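Local coordinates for nitrosopumilus output domain-containing protein (Pyrococcus horikoshii, PDB 2P9X), which is of unknown function but can bind zinc ions, and is built as a small, all-helical Nitrosopumilus output domain, at the interface of chains A and B. Residues are numbered along the deposited sequence; one frame, centred on the assembly and turned at random. Chains: chain A/B, Hypothetical protein PH0832.

The interface of chains A and B. Residues chain A 19-20, 23, 57, 61, 64-65, 68; chain B 59-61, 63-64, 67.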
# COMPACT_ATOMS: atom_id res chain seq x y z
N VAL A 19 -14.04 3.72 7.01
CA VAL A 19 -12.58 3.73 6.99
C VAL A 19 -12.03 5.14 6.84
O VAL A 19 -11.27 5.61 7.68
CB VAL A 19 -12.04 2.87 5.82
CG1 VAL A 19 -10.53 3.04 5.72
CG2 VAL A 19 -12.40 1.41 6.05
N ALA A 20 -12.42 5.80 5.76
CA ALA A 20 -11.95 7.15 5.49
C ALA A 20 -12.79 7.79 4.39
O ALA A 20 -13.31 7.10 3.52
CB ALA A 20 -10.48 7.11 5.08
N LEU A 23 -11.93 6.63 0.59
CA LEU A 23 -11.75 5.25 0.15
C LEU A 23 -12.75 4.80 -0.90
O LEU A 23 -12.39 4.13 -1.86
CB LEU A 23 -11.76 4.28 1.35
CG LEU A 23 -11.44 2.82 1.02
CD1 LEU A 23 -10.14 2.74 0.21
CD2 LEU A 23 -11.33 2.02 2.33
N PHE A 57 -3.72 -2.00 -3.18
CA PHE A 57 -2.94 -1.77 -1.96
C PHE A 57 -2.05 -2.91 -1.49
O PHE A 57 -1.34 -2.75 -0.50
CB PHE A 57 -3.89 -1.42 -0.81
CG PHE A 57 -4.68 -0.16 -1.01
CD1 PHE A 57 -4.05 1.05 -1.19
CD2 PHE A 57 -6.07 -0.19 -0.94
CE1 PHE A 57 -4.78 2.24 -1.29
CE2 PHE A 57 -6.82 0.98 -1.04
CZ PHE A 57 -6.17 2.20 -1.21
N SER A 61 -3.30 -5.40 2.85
CA SER A 61 -4.42 -4.48 2.93
C SER A 61 -5.71 -5.13 2.44
O SER A 61 -6.77 -4.91 3.02
CB SER A 61 -4.11 -3.22 2.10
OG SER A 61 -5.17 -2.28 2.25
N LEU A 64 -7.07 -7.30 5.17
CA LEU A 64 -7.68 -6.49 6.23
C LEU A 64 -9.08 -6.06 5.82
O LEU A 64 -10.01 -6.14 6.62
CB LEU A 64 -6.80 -5.27 6.53
CG LEU A 64 -5.50 -5.56 7.30
CD1 LEU A 64 -4.61 -4.32 7.33
CD2 LEU A 64 -5.85 -5.98 8.73
N LEU A 65 -9.25 -5.62 4.57
CA LEU A 65 -10.57 -5.21 4.09
C LEU A 65 -11.52 -6.40 4.11
O LEU A 65 -12.68 -6.28 4.51
CB LEU A 65 -10.48 -4.64 2.67
CG LEU A 65 -11.82 -4.23 2.06
CD1 LEU A 65 -12.46 -3.13 2.89
CD2 LEU A 65 -11.60 -3.77 0.63
N VAL A 68 -12.67 -7.02 7.59
CA VAL A 68 -13.61 -5.99 7.99
C VAL A 68 -14.98 -6.21 7.34
O VAL A 68 -16.01 -6.09 8.00
CB VAL A 68 -13.07 -4.59 7.63
CG1 VAL A 68 -14.16 -3.55 7.80
CG2 VAL A 68 -11.89 -4.25 8.54
N GLU B 59 -2.72 5.47 4.69
CA GLU B 59 -3.77 5.73 5.68
C GLU B 59 -4.98 4.82 5.60
O GLU B 59 -5.59 4.49 6.62
CB GLU B 59 -4.21 7.19 5.57
CG GLU B 59 -5.30 7.61 6.54
CD GLU B 59 -5.65 9.08 6.39
OE1 GLU B 59 -4.82 9.93 6.79
OE2 GLU B 59 -6.74 9.38 5.87
N TYR B 60 -5.36 4.40 4.39
CA TYR B 60 -6.52 3.53 4.24
C TYR B 60 -6.22 2.19 4.88
O TYR B 60 -7.02 1.66 5.66
CB TYR B 60 -6.88 3.35 2.76
CG TYR B 60 -7.24 4.65 2.08
CD1 TYR B 60 -8.38 5.36 2.46
CD2 TYR B 60 -6.42 5.19 1.09
CE1 TYR B 60 -8.70 6.58 1.87
CE2 TYR B 60 -6.73 6.42 0.49
CZ TYR B 60 -7.87 7.11 0.89
OH TYR B 60 -8.17 8.32 0.31
N SER B 61 -5.05 1.64 4.57
CA SER B 61 -4.66 0.35 5.14
C SER B 61 -4.47 0.48 6.65
O SER B 61 -4.83 -0.43 7.40
CB SER B 61 -3.37 -0.13 4.49
OG SER B 61 -3.50 -0.15 3.08
N ARG B 63 -6.01 2.50 8.69
CA ARG B 63 -7.32 2.57 9.31
C ARG B 63 -7.93 1.17 9.38
O ARG B 63 -8.57 0.82 10.38
CB ARG B 63 -8.22 3.51 8.51
CG ARG B 63 -8.10 4.96 8.98
CD ARG B 63 -8.77 5.10 10.35
NE ARG B 63 -10.21 4.93 10.24
CZ ARG B 63 -10.98 4.38 11.18
NH1 ARG B 63 -10.45 3.94 12.32
NH2 ARG B 63 -12.28 4.27 10.97
N LEU B 64 -7.76 0.38 8.33
CA LEU B 64 -8.30 -0.98 8.34
C LEU B 64 -7.65 -1.77 9.47
O LEU B 64 -8.34 -2.51 10.18
CB LEU B 64 -8.06 -1.66 6.99
CG LEU B 64 -8.97 -1.17 5.86
CD1 LEU B 64 -8.45 -1.67 4.53
CD2 LEU B 64 -10.40 -1.65 6.11
N MET B 67 -9.13 -0.73 12.79
CA MET B 67 -10.46 -1.31 12.95
C MET B 67 -10.38 -2.77 13.36
O MET B 67 -11.15 -3.22 14.21
CB MET B 67 -11.24 -1.15 11.65
CG MET B 67 -11.78 0.27 11.46
SD MET B 67 -12.36 0.60 9.78
CE MET B 67 -13.98 -0.14 9.83
O HOH W 1 -1.43 -0.72 1.38
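B:Leu64, with 100 Å² hidden by the partner, forms the tight centre of this helix-against-helix interface. Its CG lies anti to the carbonyl carbon (chi1 -75°), which sends the two methyl branches into chain A. CD2 reaches A:Val19 CG2 at 3.7 Å and also touches A:Val68 CG2, crossing that valine at about a right angle, whereas CD1 rests against A:Leu65. On the two-fold axis, CB of B:Leu64 meets its counterpart A:Leu64 CB at 3.8 Å, so the two helices approach closely there. A:Val19 uses both branches: CG2 packs on the sulphur of B:Met67, and CG1 lies over the aliphatic start of B:Arg63. That arginine bends at chi2 and chi3 and folds back to the end of helix 3-19, where NE donates to A:Val19 O at 2.9 Å. The bond is nearly straight (169° at H), runs in the guanidinium plane and falls on a carbonyl lone pair. A:Leu23 slides past B:Tyr60 in the opposite direction, its CB and CD1 above the ring plane and CB 3.7 Å from B:Tyr60 CD1; A:Ala20 CB sits beside CD1 and CE1, while CD2 meets the ring tip CZ of A:Phe57.

The polar, water-bridged side begins at the serine pair. A:Ser61 OG is anti to its backbone N and B:Ser61 OG is beside its own (chi1 -54°), a difference that breaks exact symmetry and sets the hydroxyls 2.8 Å apart in a hydrogen bond. B:Ser61 OG also bonds a water, at 2.7 Å, that bridges to A:Phe57 O.

The structure, a four-copy assembly, does not alone show whether this pairing is biological; in it helices 59-76 of A and 59-77 of B cross at the two-fold axis, flanked by the junction of A helices 3-19 and 23-35.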